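Local coordinates for protein phosphoribosylaminoimidazole-succinocarboxamide synthase (Saccharomyces cerevisiae, PDB 2CNQ) that catalyses the ATP-dependent joining of 4-carboxy-5-aminoimidazole ribotide to L-aspartate, giving SAICAR in de novo purine biosynthesis, at residues Tyr24-Asp27 and Ala28-Leu32; Thr58-Ser61 and Glu62-Lys66; Pro81-Thr84 and Ile85-Leu89; Pro96-Lys99 and Thr100-Glu103; Glu185-Ser188 and Arg189-Ala192. All coordinates share one frame; numbering follows the deposited sequence. Where two conformers were deposited one is given.

Contact 1 of 5, residues Tyr24-Asp27 and Ala28-Leu32; sequences YEVD and AGTLL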
loop_
_atom_site.group_PDB
_atom_site.type_symbol
_atom_site.label_atom_id
_atom_site.label_comp_id
_atom_site.label_asym_id
_atom_site.label_seq_id
_atom_site.Cartn_x
_atom_site.Cartn_y
_atom_site.Cartn_z
ATOM N N TYR A 24 -16.612 2.030 -5.783
ATOM C CA TYR A 24 -17.939 2.430 -6.171
ATOM C C TYR A 24 -18.255 3.768 -5.580
ATOM O O TYR A 24 -17.743 4.145 -4.535
ATOM C CB TYR A 24 -18.954 1.431 -5.664
ATOM C CG TYR A 24 -18.802 0.096 -6.294
ATOM C CD1 TYR A 24 -19.513 -0.230 -7.423
ATOM C CD2 TYR A 24 -17.922 -0.827 -5.782
ATOM C CE1 TYR A 24 -19.381 -1.444 -8.004
ATOM C CE2 TYR A 24 -17.776 -2.044 -6.365
ATOM C CZ TYR A 24 -18.488 -2.335 -7.483
ATOM O OH TYR A 24 -18.385 -3.537 -8.102
ATOM N N GLU A 25 -19.184 4.452 -6.205
ATOM C CA GLU A 25 -19.636 5.722 -5.714
ATOM C C GLU A 25 -20.804 5.533 -4.831
ATOM O O GLU A 25 -21.856 5.073 -5.265
ATOM C CB GLU A 25 -20.025 6.595 -6.873
ATOM C CG GLU A 25 -20.732 7.837 -6.451
ATOM C CD GLU A 25 -21.012 8.695 -7.626
ATOM O OE1 GLU A 25 -20.066 9.071 -8.367
ATOM O OE2 GLU A 25 -22.185 8.932 -7.870
ATOM N N VAL A 26 -20.647 5.897 -3.590
ATOM C CA VAL A 26 -21.743 5.874 -2.659
ATOM C C VAL A 26 -22.565 7.104 -2.836
ATOM O O VAL A 26 -23.782 7.052 -2.822
ATOM C CB VAL A 26 -21.225 5.704 -1.255
ATOM C CG1 VAL A 26 -22.333 5.812 -0.249
ATOM C CG2 VAL A 26 -20.569 4.360 -1.140
ATOM N N ASP A 27 -21.908 8.235 -2.937
ATOM C CA ASP A 27 -22.582 9.441 -3.213
ATOM C C ASP A 27 -21.559 10.367 -3.727
ATOM O O ASP A 27 -20.412 9.995 -4.003
ATOM C CB ASP A 27 -23.318 9.976 -1.981
ATOM C CG ASP A 27 -22.415 10.284 -0.835
ATOM O OD1 ASP A 27 -22.860 10.102 0.277
ATOM O OD2 ASP A 27 -21.252 10.689 -1.025
ATOM N N ALA A 28 -21.961 11.597 -3.902
ATOM C CA ALA A 28 -21.096 12.526 -4.522
ATOM C C ALA A 28 -19.753 12.645 -3.852
ATOM O O ALA A 28 -18.789 12.973 -4.493
ATOM C CB ALA A 28 -21.773 13.874 -4.589
ATOM N N GLY A 29 -19.676 12.443 -2.566
ATOM C CA GLY A 29 -18.442 12.629 -1.850
ATOM C C GLY A 29 -17.786 11.393 -1.318
ATOM O O GLY A 29 -16.773 11.495 -0.660
ATOM N N THR A 30 -18.357 10.241 -1.567
ATOM C CA THR A 30 -17.961 9.084 -0.820
ATOM C C THR A 30 -17.879 7.903 -1.705
ATOM O O THR A 30 -18.681 7.716 -2.615
ATOM C CB THR A 30 -19.112 8.840 0.167
ATOM O OG1 THR A 30 -19.467 10.072 0.807
ATOM C CG2 THR A 30 -18.721 7.849 1.203
ATOM N N LEU A 31 -16.875 7.093 -1.423
ATOM C CA LEU A 31 -16.589 5.910 -2.181
ATOM C C LEU A 31 -16.683 4.720 -1.284
ATOM O O LEU A 31 -16.351 4.755 -0.124
ATOM C CB LEU A 31 -15.194 5.964 -2.734
ATOM C CG LEU A 31 -14.907 7.134 -3.620
ATOM C CD1 LEU A 31 -13.419 7.167 -3.875
ATOM C CD2 LEU A 31 -15.681 7.068 -4.893
ATOM N N LEU A 32 -17.097 3.625 -1.889
ATOM C CA LEU A 32 -17.004 2.299 -1.329
ATOM C C LEU A 32 -15.751 1.706 -1.931
ATOM O O LEU A 32 -15.656 1.494 -3.119
ATOM C CB LEU A 32 -18.235 1.511 -1.690
ATOM C CG LEU A 32 -18.211 0.064 -1.343
ATOM C CD1 LEU A 32 -18.065 -0.096 0.124
ATOM C CD2 LEU A 32 -19.434 -0.625 -1.878
#

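Contact 2 of 5, residues Thr58-Ser61 and Glu62-Lys66; sequences TKLS and EFWFK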
loop_
_atom_site.group_PDB
_atom_site.type_symbol
_atom_site.label_atom_id
_atom_site.label_comp_id
_atom_site.label_asym_id
_atom_site.label_seq_id
_atom_site.Cartn_x
_atom_site.Cartn_y
_atom_site.Cartn_z
ATOM N N THR A 58 -7.350 -4.249 3.990
ATOM C CA THR A 58 -8.282 -3.364 4.599
ATOM C C THR A 58 -8.001 -3.244 6.054
ATOM O O THR A 58 -7.855 -2.166 6.587
ATOM C CB THR A 58 -9.693 -3.861 4.352
ATOM O OG1 THR A 58 -9.955 -3.878 2.961
ATOM C CG2 THR A 58 -10.704 -2.982 4.988
ATOM N N LYS A 59 -7.955 -4.372 6.733
ATOM C CA LYS A 59 -7.773 -4.354 8.155
ATOM C C LYS A 59 -6.450 -3.755 8.548
ATOM O O LYS A 59 -6.350 -3.032 9.502
ATOM C CB LYS A 59 -7.871 -5.780 8.667
ATOM C CG LYS A 59 -9.222 -6.429 8.438
ATOM C CD LYS A 59 -10.419 -5.724 9.074
ATOM C CE LYS A 59 -11.716 -6.394 8.586
ATOM N NZ LYS A 59 -12.906 -6.002 9.395
ATOM N N LEU A 60 -5.424 -4.061 7.805
ATOM C CA LEU A 60 -4.124 -3.528 8.125
ATOM C C LEU A 60 -4.113 -2.034 7.887
ATOM O O LEU A 60 -3.583 -1.293 8.667
ATOM C CB LEU A 60 -3.066 -4.249 7.351
ATOM C CG LEU A 60 -1.643 -3.921 7.736
ATOM C CD1 LEU A 60 -1.391 -3.972 9.213
ATOM C CD2 LEU A 60 -0.746 -4.873 7.027
ATOM N N SER A 61 -4.722 -1.616 6.801
ATOM C CA SER A 61 -4.848 -0.196 6.599
ATOM C C SER A 61 -5.536 0.445 7.750
ATOM O O SER A 61 -5.117 1.482 8.213
ATOM C CB SER A 61 -5.642 0.095 5.354
ATOM O OG SER A 61 -4.942 -0.230 4.187
ATOM N N GLU A 62 -6.634 -0.137 8.184
ATOM C CA GLU A 62 -7.354 0.434 9.296
ATOM C C GLU A 62 -6.507 0.538 10.512
ATOM O O GLU A 62 -6.557 1.515 11.234
ATOM C CB GLU A 62 -8.601 -0.363 9.586
ATOM C CG GLU A 62 -9.646 -0.234 8.501
ATOM C CD GLU A 62 -10.830 -0.991 8.857
ATOM O OE1 GLU A 62 -11.723 -0.403 9.499
ATOM O OE2 GLU A 62 -10.840 -2.179 8.580
ATOM N N PHE A 63 -5.694 -0.478 10.753
ATOM C CA PHE A 63 -4.801 -0.442 11.881
ATOM C C PHE A 63 -3.905 0.766 11.807
ATOM O O PHE A 63 -3.723 1.489 12.763
ATOM C CB PHE A 63 -3.974 -1.703 11.923
ATOM C CG PHE A 63 -2.862 -1.617 12.886
ATOM C CD1 PHE A 63 -1.623 -1.219 12.467
ATOM C CD2 PHE A 63 -3.056 -1.877 14.222
ATOM C CE1 PHE A 63 -0.596 -1.074 13.357
ATOM C CE2 PHE A 63 -2.034 -1.739 15.104
ATOM C CZ PHE A 63 -0.810 -1.311 14.666
ATOM N N TRP A 64 -3.319 0.984 10.636
ATOM C CA TRP A 64 -2.406 2.086 10.503
ATOM C C TRP A 64 -3.106 3.403 10.502
ATOM O O TRP A 64 -2.565 4.373 11.014
ATOM C CB TRP A 64 -1.571 1.938 9.278
ATOM C CG TRP A 64 -0.630 0.822 9.323
ATOM C CD1 TRP A 64 -0.669 -0.258 8.544
ATOM C CD2 TRP A 64 0.530 0.685 10.144
ATOM N NE1 TRP A 64 0.382 -1.089 8.824
ATOM C CE2 TRP A 64 1.149 -0.503 9.784
ATOM C CE3 TRP A 64 1.097 1.456 11.145
ATOM C CZ2 TRP A 64 2.343 -0.913 10.331
ATOM C CZ3 TRP A 64 2.275 1.033 11.696
ATOM C CH2 TRP A 64 2.878 -0.133 11.307
ATOM N N PHE A 65 -4.279 3.490 9.907
ATOM C CA PHE A 65 -5.006 4.736 9.965
ATOM C C PHE A 65 -5.234 5.130 11.397
ATOM O O PHE A 65 -5.106 6.280 11.751
ATOM C CB PHE A 65 -6.330 4.630 9.240
ATOM C CG PHE A 65 -6.233 4.703 7.758
ATOM C CD1 PHE A 65 -5.626 5.776 7.155
ATOM C CD2 PHE A 65 -6.816 3.750 6.959
ATOM C CE1 PHE A 65 -5.584 5.866 5.796
ATOM C CE2 PHE A 65 -6.764 3.838 5.603
ATOM C CZ PHE A 65 -6.130 4.886 5.030
ATOM N N LYS A 66 -5.568 4.153 12.219
ATOM C CA LYS A 66 -5.814 4.411 13.599
ATOM C C LYS A 66 -4.523 4.759 14.302
ATOM O O LYS A 66 -4.499 5.650 15.139
ATOM C CB LYS A 66 -6.459 3.186 14.197
ATOM C CG LYS A 66 -6.787 3.341 15.662
ATOM C CD LYS A 66 -7.447 2.121 16.240
ATOM C CE LYS A 66 -8.795 1.813 15.614
ATOM N NZ LYS A 66 -9.786 2.923 15.702
HETATM O O HOH W 1 -13.384 -3.134 8.099
#

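Contact 3 of 5, residues Pro81-Thr84 and Ile85-Leu89; sequences PGKT and IFDYL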
loop_
_atom_site.group_PDB
_atom_site.type_symbol
_atom_site.label_atom_id
_atom_site.label_comp_id
_atom_site.label_asym_id
_atom_site.label_seq_id
_atom_site.Cartn_x
_atom_site.Cartn_y
_atom_site.Cartn_z
ATOM N N PRO A 81 -20.749 4.966 16.116
ATOM C CA PRO A 81 -20.559 3.869 17.008
ATOM C C PRO A 81 -21.589 2.819 16.783
ATOM O O PRO A 81 -22.756 3.126 16.679
ATOM C CB PRO A 81 -20.717 4.523 18.377
ATOM C CG PRO A 81 -20.292 5.904 18.185
ATOM C CD PRO A 81 -20.795 6.248 16.838
ATOM N N GLY A 82 -21.147 1.575 16.702
ATOM C CA GLY A 82 -22.039 0.459 16.584
ATOM C C GLY A 82 -22.502 0.213 15.193
ATOM O O GLY A 82 -23.192 -0.759 14.953
ATOM N N LYS A 83 -22.132 1.073 14.269
ATOM C CA LYS A 83 -22.554 0.877 12.909
ATOM C C LYS A 83 -21.453 0.225 12.130
ATOM O O LYS A 83 -20.311 0.164 12.550
ATOM C CB LYS A 83 -22.987 2.184 12.300
ATOM C CG LYS A 83 -24.096 2.813 13.092
ATOM C CD LYS A 83 -24.814 3.886 12.341
ATOM C CE LYS A 83 -25.625 4.740 13.283
ATOM N NZ LYS A 83 -26.614 3.968 14.044
ATOM N N THR A 84 -21.834 -0.261 10.980
ATOM C CA THR A 84 -20.905 -0.826 10.066
ATOM C C THR A 84 -21.029 -0.072 8.789
ATOM O O THR A 84 -21.944 0.694 8.572
ATOM C CB THR A 84 -21.191 -2.285 9.783
ATOM O OG1 THR A 84 -22.327 -2.331 8.950
ATOM C CG2 THR A 84 -21.447 -3.082 11.041
ATOM N N ILE A 85 -20.128 -0.364 7.889
ATOM C CA ILE A 85 -20.233 0.241 6.596
ATOM C C ILE A 85 -21.562 -0.045 5.950
ATOM O O ILE A 85 -22.071 0.762 5.219
ATOM C CB ILE A 85 -19.089 -0.278 5.714
ATOM C CG1 ILE A 85 -19.000 0.591 4.495
ATOM C CG2 ILE A 85 -19.244 -1.764 5.335
ATOM C CD1 ILE A 85 -17.849 0.261 3.617
ATOM N N PHE A 86 -22.130 -1.200 6.224
ATOM C CA PHE A 86 -23.391 -1.537 5.579
ATOM C C PHE A 86 -24.502 -0.644 5.989
ATOM O O PHE A 86 -25.425 -0.428 5.226
ATOM C CB PHE A 86 -23.724 -2.979 5.858
ATOM C CG PHE A 86 -22.740 -3.851 5.214
ATOM C CD1 PHE A 86 -21.658 -4.355 5.909
ATOM C CD2 PHE A 86 -22.807 -4.076 3.861
ATOM C CE1 PHE A 86 -20.692 -5.076 5.257
ATOM C CE2 PHE A 86 -21.835 -4.778 3.212
ATOM C CZ PHE A 86 -20.779 -5.254 3.906
ATOM N N ASP A 87 -24.410 -0.081 7.165
ATOM C CA ASP A 87 -25.405 0.884 7.581
ATOM C C ASP A 87 -25.368 2.110 6.739
ATOM O O ASP A 87 -26.340 2.824 6.691
ATOM C CB ASP A 87 -25.207 1.228 9.025
ATOM C CG ASP A 87 -25.464 0.064 9.897
ATOM O OD1 ASP A 87 -26.514 -0.585 9.708
ATOM O OD2 ASP A 87 -24.624 -0.245 10.726
ATOM N N TYR A 88 -24.252 2.379 6.095
ATOM C CA TYR A 88 -24.012 3.527 5.277
ATOM C C TYR A 88 -24.141 3.224 3.813
ATOM O O TYR A 88 -23.845 4.064 2.996
ATOM C CB TYR A 88 -22.610 4.057 5.566
ATOM C CG TYR A 88 -22.524 4.689 6.902
ATOM C CD1 TYR A 88 -22.481 3.940 8.058
ATOM C CD2 TYR A 88 -22.458 6.049 7.018
ATOM C CE1 TYR A 88 -22.434 4.542 9.270
ATOM C CE2 TYR A 88 -22.398 6.649 8.229
ATOM C CZ TYR A 88 -22.386 5.889 9.357
ATOM O OH TYR A 88 -22.340 6.464 10.598
ATOM N N LEU A 89 -24.613 2.047 3.469
ATOM C CA LEU A 89 -24.794 1.645 2.120
ATOM C C LEU A 89 -26.231 1.342 1.897
ATOM O O LEU A 89 -26.966 1.031 2.805
ATOM C CB LEU A 89 -23.971 0.404 1.821
ATOM C CG LEU A 89 -22.476 0.618 1.924
ATOM C CD1 LEU A 89 -21.789 -0.712 1.769
ATOM C CD2 LEU A 89 -21.991 1.579 0.872
HETATM O O HOH W 2 -25.341 -1.835 12.716
#

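Contact 4 of 5, residues Pro96-Lys99 and Thr100-Glu103; sequences PKYK and TQLE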
loop_
_atom_site.group_PDB
_atom_site.type_symbol
_atom_site.label_atom_id
_atom_site.label_comp_id
_atom_site.label_asym_id
_atom_site.label_seq_id
_atom_site.Cartn_x
_atom_site.Cartn_y
_atom_site.Cartn_z
ATOM N N PRO A 96 -26.981 -10.935 1.311
ATOM C CA PRO A 96 -25.772 -11.755 1.336
ATOM C C PRO A 96 -25.031 -11.825 0.046
ATOM O O PRO A 96 -23.832 -11.911 0.087
ATOM C CB PRO A 96 -26.232 -13.096 1.801
ATOM C CG PRO A 96 -27.629 -13.056 1.788
ATOM C CD PRO A 96 -28.128 -11.631 1.857
ATOM N N LYS A 97 -25.718 -11.790 -1.083
ATOM C CA LYS A 97 -25.024 -11.848 -2.329
ATOM C C LYS A 97 -24.008 -10.750 -2.422
ATOM O O LYS A 97 -22.973 -10.913 -3.033
ATOM C CB LYS A 97 -26.018 -11.692 -3.449
ATOM C CG LYS A 97 -25.460 -11.754 -4.821
ATOM C CD LYS A 97 -26.531 -11.452 -5.842
ATOM C CE LYS A 97 -27.557 -12.501 -5.938
ATOM N NZ LYS A 97 -28.476 -12.234 -7.037
ATOM N N TYR A 98 -24.316 -9.607 -1.850
ATOM C CA TYR A 98 -23.423 -8.471 -1.873
ATOM C C TYR A 98 -22.601 -8.379 -0.646
ATOM O O TYR A 98 -21.429 -8.079 -0.710
ATOM C CB TYR A 98 -24.233 -7.207 -2.076
ATOM C CG TYR A 98 -25.111 -7.311 -3.280
ATOM C CD1 TYR A 98 -24.573 -7.453 -4.538
ATOM C CD2 TYR A 98 -26.478 -7.353 -3.133
ATOM C CE1 TYR A 98 -25.370 -7.618 -5.622
ATOM C CE2 TYR A 98 -27.291 -7.508 -4.229
ATOM C CZ TYR A 98 -26.739 -7.674 -5.456
ATOM O OH TYR A 98 -27.567 -7.831 -6.527
ATOM N N LYS A 99 -23.202 -8.607 0.506
ATOM C CA LYS A 99 -22.482 -8.431 1.728
ATOM C C LYS A 99 -21.274 -9.324 1.784
ATOM O O LYS A 99 -20.230 -8.938 2.264
ATOM C CB LYS A 99 -23.391 -8.634 2.894
ATOM C CG LYS A 99 -22.749 -8.220 4.158
ATOM C CD LYS A 99 -23.671 -8.334 5.317
ATOM C CE LYS A 99 -23.090 -7.666 6.503
ATOM N NZ LYS A 99 -23.769 -8.200 7.694
ATOM N N THR A 100 -21.398 -10.519 1.285
ATOM C CA THR A 100 -20.267 -11.418 1.326
ATOM C C THR A 100 -19.132 -10.921 0.461
ATOM O O THR A 100 -18.001 -11.272 0.693
ATOM C CB THR A 100 -20.656 -12.801 0.903
ATOM O OG1 THR A 100 -21.198 -12.727 -0.392
ATOM C CG2 THR A 100 -21.590 -13.449 1.877
ATOM N N GLN A 101 -19.433 -10.131 -0.540
ATOM C CA GLN A 101 -18.427 -9.584 -1.386
ATOM C C GLN A 101 -17.788 -8.340 -0.833
ATOM O O GLN A 101 -16.791 -7.863 -1.407
ATOM C CB GLN A 101 -19.030 -9.182 -2.708
ATOM C CG GLN A 101 -19.661 -10.287 -3.445
ATOM C CD GLN A 101 -20.103 -9.802 -4.775
ATOM O OE1 GLN A 101 -19.263 -9.477 -5.602
ATOM N NE2 GLN A 101 -21.390 -9.636 -4.972
ATOM N N LEU A 102 -18.377 -7.770 0.196
ATOM C CA LEU A 102 -17.957 -6.495 0.679
ATOM C C LEU A 102 -17.442 -6.524 2.074
ATOM O O LEU A 102 -16.619 -5.715 2.444
ATOM C CB LEU A 102 -19.128 -5.539 0.601
ATOM C CG LEU A 102 -19.626 -5.264 -0.809
ATOM C CD1 LEU A 102 -20.862 -4.426 -0.737
ATOM C CD2 LEU A 102 -18.553 -4.596 -1.630
ATOM N N GLU A 103 -17.982 -7.390 2.906
ATOM C CA GLU A 103 -17.693 -7.289 4.298
ATOM C C GLU A 103 -16.225 -7.524 4.551
ATOM O O GLU A 103 -15.599 -8.364 3.946
ATOM C CB GLU A 103 -18.559 -8.241 5.086
ATOM C CG GLU A 103 -18.283 -9.695 4.800
ATOM C CD GLU A 103 -19.329 -10.612 5.337
ATOM O OE1 GLU A 103 -20.209 -10.169 6.086
ATOM O OE2 GLU A 103 -19.287 -11.798 4.988
HETATM O O HOH W 3 -21.880 -13.421 -3.386
HETATM O O HOH W 4 -22.483 -10.734 7.192
#

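Contact 5 of 5, residues Glu185-Ser188 and Arg189-Ala192; sequences EDLS and RRVA. Unlike the reference sequence in segment 185-188: E185 (reference Gly).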
loop_
_atom_site.group_PDB
_atom_site.type_symbol
_atom_site.label_atom_id
_atom_site.label_comp_id
_atom_site.label_asym_id
_atom_site.label_seq_id
_atom_site.Cartn_x
_atom_site.Cartn_y
_atom_site.Cartn_z
ATOM N N GLU A 185 6.111 23.252 -5.104
ATOM C CA GLU A 185 7.240 23.144 -4.216
ATOM C C GLU A 185 6.828 23.044 -2.774
ATOM O O GLU A 185 7.400 22.269 -2.033
ATOM C CB GLU A 185 8.181 24.312 -4.394
ATOM C CG GLU A 185 7.650 25.673 -4.015
ATOM C CD GLU A 185 8.679 26.749 -4.162
ATOM O OE1 GLU A 185 9.865 26.448 -4.370
ATOM O OE2 GLU A 185 8.292 27.901 -4.037
ATOM N N ASP A 186 5.858 23.825 -2.356
ATOM C CA ASP A 186 5.494 23.786 -0.970
ATOM C C ASP A 186 4.858 22.461 -0.664
ATOM O O ASP A 186 5.197 21.825 0.307
ATOM C CB ASP A 186 4.600 24.943 -0.606
ATOM C CG ASP A 186 5.320 26.279 -0.712
ATOM O OD1 ASP A 186 4.662 27.282 -0.975
ATOM O OD2 ASP A 186 6.542 26.335 -0.533
ATOM N N LEU A 187 3.937 22.050 -1.501
ATOM C CA LEU A 187 3.230 20.835 -1.242
ATOM C C LEU A 187 4.165 19.665 -1.288
ATOM O O LEU A 187 4.085 18.782 -0.464
ATOM C CB LEU A 187 2.095 20.664 -2.217
ATOM C CG LEU A 187 1.275 19.415 -1.989
ATOM C CD1 LEU A 187 0.664 19.382 -0.602
ATOM C CD2 LEU A 187 0.223 19.310 -3.058
ATOM N N SER A 188 5.070 19.631 -2.242
ATOM C CA SER A 188 5.982 18.504 -2.326
ATOM C C SER A 188 6.819 18.381 -1.091
ATOM O O SER A 188 7.064 17.292 -0.626
ATOM C CB SER A 188 6.912 18.693 -3.517
ATOM O OG SER A 188 7.784 17.582 -3.720
ATOM N N ARG A 189 7.290 19.485 -0.548
ATOM C CA ARG A 189 8.070 19.409 0.651
ATOM C C ARG A 189 7.195 18.928 1.788
ATOM O O ARG A 189 7.639 18.131 2.582
ATOM C CB ARG A 189 8.656 20.755 0.991
ATOM C CG ARG A 189 9.589 20.650 2.188
ATOM C CD ARG A 189 10.033 21.982 2.608
ATOM N NE ARG A 189 11.044 21.958 3.641
ATOM C CZ ARG A 189 12.342 22.036 3.419
ATOM N NH1 ARG A 189 13.164 22.024 4.448
ATOM N NH2 ARG A 189 12.820 22.124 2.198
ATOM N N ARG A 190 5.976 19.415 1.881
ATOM C CA ARG A 190 5.109 18.982 2.928
ATOM C C ARG A 190 4.856 17.506 2.821
ATOM O O ARG A 190 4.823 16.807 3.809
ATOM C CB ARG A 190 3.794 19.704 2.873
ATOM C CG ARG A 190 3.885 21.126 3.281
ATOM C CD ARG A 190 2.620 21.847 2.984
ATOM N NE ARG A 190 1.520 21.302 3.746
ATOM C CZ ARG A 190 0.240 21.457 3.450
ATOM N NH1 ARG A 190 -0.133 22.107 2.366
ATOM N NH2 ARG A 190 -0.675 20.942 4.254
ATOM N N VAL A 191 4.637 17.029 1.613
ATOM C CA VAL A 191 4.445 15.632 1.360
ATOM C C VAL A 191 5.656 14.869 1.816
ATOM O O VAL A 191 5.526 13.866 2.518
ATOM C CB VAL A 191 4.198 15.411 -0.121
ATOM C CG1 VAL A 191 4.369 13.977 -0.515
ATOM C CG2 VAL A 191 2.833 15.932 -0.487
ATOM N N ALA A 192 6.824 15.305 1.439
ATOM C CA ALA A 192 8.010 14.603 1.800
ATOM C C ALA A 192 8.175 14.514 3.274
ATOM O O ALA A 192 8.506 13.479 3.817
ATOM C CB ALA A 192 9.207 15.327 1.224
#

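Contact 1 of 5, residues Tyr24-Asp27 and Ala28-Leu32
D27 puts its CG in the crowded position between its own backbone N and carbonyl carbon (chi1 61°), and T30 swings OG1 anti to its carbonyl carbon (chi1 -47°); the two rotations bring carboxylate and hydroxyl together at the tip of the beta hairpin made by strands 21-25 and 30-35. T30 OG1 donates to the syn side of D27 OD2 at 2.6 Å. G29 N reaches the same oxygen on its anti side, at 2.8 Å and from the opposite face of the carboxylate, which closes an Asx turn over the type I turn D27-T30. With two donors on one oxygen, the carboxylate has little freedom to rotate. Just before the turn sits a classic beta bulge: V26 N, at 2.9 Å, and D27 N, at 3.3 Å, both bond to T30 O from the same face of its carbonyl plane. Beyond the bulge, E25 and L31 form a non-hydrogen-bonded pair, and Y24 and L32, the next pair, exchange two backbone bonds. Their side chains run side by side, and Y24 carries its hydroxyl on to T6. L31 lies on the other face of the sheet, with E25, and touches the bound ADP. From the bulge, V26 crosses L32 at about a right angle, its CG2 resting 3.7 Å from L32 CB and 3.6 Å from L32 N.

Contact 2 of 5, residues Thr58-Ser61 and Glu62-Lys66
E62 leans back over T58 and K59, one turn earlier in the alpha helix 53-67, and its whole chain can be followed along that turn. Its CB lies 3.5 Å from K59 O. CG, anti to the carbonyl carbon (chi1 -69°), passes 3.3 Å from T58 O, whose hydrogen bond from E62 N belongs to the regular helix. The extended chain then carries OE2 alongside T58 CG2, at 3.7 Å, and K59 CD. K59 NZ is too far from OE2 for a salt bridge; a water sits between them, 2.8 Å from E62 OE2 and 3.2 Å from K59 NZ, while the lysine pairs with D104. The other oxygen, OE1, comes close to the bound AICAR, in the pocket that also takes AMP. Farther round the helix, L60 and W64 lie side by side: L60 CD1 approaches W64 NE1 to 3.4 Å. F63 sets CD1 over one face of the W64 indole, toward its rim, 3.7 Å above the ring plane.

Contact 3 of 5, residues Pro81-Thr84 and Ile85-Leu89
K83 and T84 run extended into a short 3-10 turn, 85-88, after G82 has bent the chain with a positive phi of 82°. T84 stands at the N-cap: D87 N bonds to T84 O at 2.9 Å, the donor lying above the carbonyl plane, and the turn continues with Y88 N to I85 O. In return D87 folds its carboxylate back, and T84 N meets the anti side of D87 OD2 at 2.8 Å in a nearly straight bond (166°). A water 2.6 Å from D87 OD2 also donates to G82 O. T84 OG1, lodged between its own N and carbonyl carbon (chi1 74°), makes a weak bond to F86 N at 3.0 Å and lies at the edge of the F86 ring, near its plane. Y88 turns the edge of its ring to the incoming chain: CD1 is 3.3 Å from T84 O, CE1 is 3.9 Å from K83 CB, and OH bonds to A80 N. A leucine in place of Y88 would probably leave A80 N without that acceptor and K83 CB and CD without the ring edge they lie against. The bond from T84 N to the D87 carboxylate is one half of a capping box, set at the start of the 3-10 turn whose first residue, I85, lines the AMP pocket.

Contact 4 of 5, residues Pro96-Lys99 and Thr100-Glu103
T100 and Q101 both bend their side chains back onto carbonyls of the preceding turn of helix 96-102. In T100 a chi1 of 58° places OG1 between N and the carbonyl carbon, facing back down the helix, where it meets P96 O at 2.8 Å, nearly along the C=O axis; T100 N grips the same oxygen at 3.0 Å. Q101 has CG anti to its carbonyl carbon and an extended chain whose amide is turned at chi3 (67°) to deliver NE2 to K97 O at 2.8 Å, with that oxygen close to the amide plane. The amide runs beside the Y98 ring, the planes 29° apart, while Q101 OE1 takes E7 N and Y98 OH bonds to D9. Cutting Q101 back to an alanine would probably leave E7 N without its acceptor and K97 O to the water that also donates to T100 OG1. K99 is stretched out, making a cation-pi contact with F86, and E103 crosses it at about a right angle, OE1 lying 3.7 Å from K99 CG. Their charged ends are bridged by a water 2.9 Å from K99 NZ and 2.6 Å from E103 OE1. K99 O accepts from both L102 N and E103 N. Q101 N goes to Y98 O, so the side-chain amide takes K97 O in place of the i+4 backbone N, and the acid-base pair probably adds a modest, water-screened attraction.

Contact 5 of 5, residues Glu185-Ser188 and Arg189-Ala192
E185, a glutamate where the reference sequence has glycine, opens helix 185-209 by giving its carbonyl oxygen to R189 N at 3.2 Å. R189 itself extends away from this turn and pairs with E193. At D186 the carbonyl takes R190 N, and R190 CG slides past D186 O at 3.3 Å; the D186 side chain comes within about 3 Å of a bound succinate, nearest atoms. L187 follows with CG anti to its backbone N (chi1 -179°), which sends the isobutyl group outward and a little forward, toward V191. There L187 CD1 lies 4.1 Å from V191 CG2 and equally 4.1 Å from R190 NH1, a nitrogen brought there by a bend at chi3 (63°) and bonded to N227. V191 CG2 also presses on the backbone, 3.1 Å from L187 O, the oxygen that accepts V191 N at 2.8 Å. S188 accepts A192 N on its carbonyl, and its buried side chain packs on A179, A180 and V183 of helix 176-183. L187 and V191, a helical turn apart, make an i to i+4 apolar stripe set on I115 and I229: a helix packed against a beta sheet, here the one containing strands 113-122 and 228-245.

How the contacts relate
The five contacts come in series along the chain; each closes a local turn, and none nests in or crosses another. Contact 1 closes the hairpin 21-25/30-35, contact 2 a turn inside helix 53-67, contact 3 a 3-10 turn in the loop beyond strand 73-74, contact 4 the short helix 96-102. Contacts 1, 3 and 4 form one cluster: L32 CD1 packs on I85 CD1 at 3.5 Å, L32 CD2 meets L102 CD2, and F86 of contact 3 reaches K99 of contact 4. Contact 2 touches none of them but shares the AMP pocket with contact 3. Contact 5, a turn near the start of helix 185-209, packs against the other, mixed sheet and lies about 40 Å from contact 4, centre to centre.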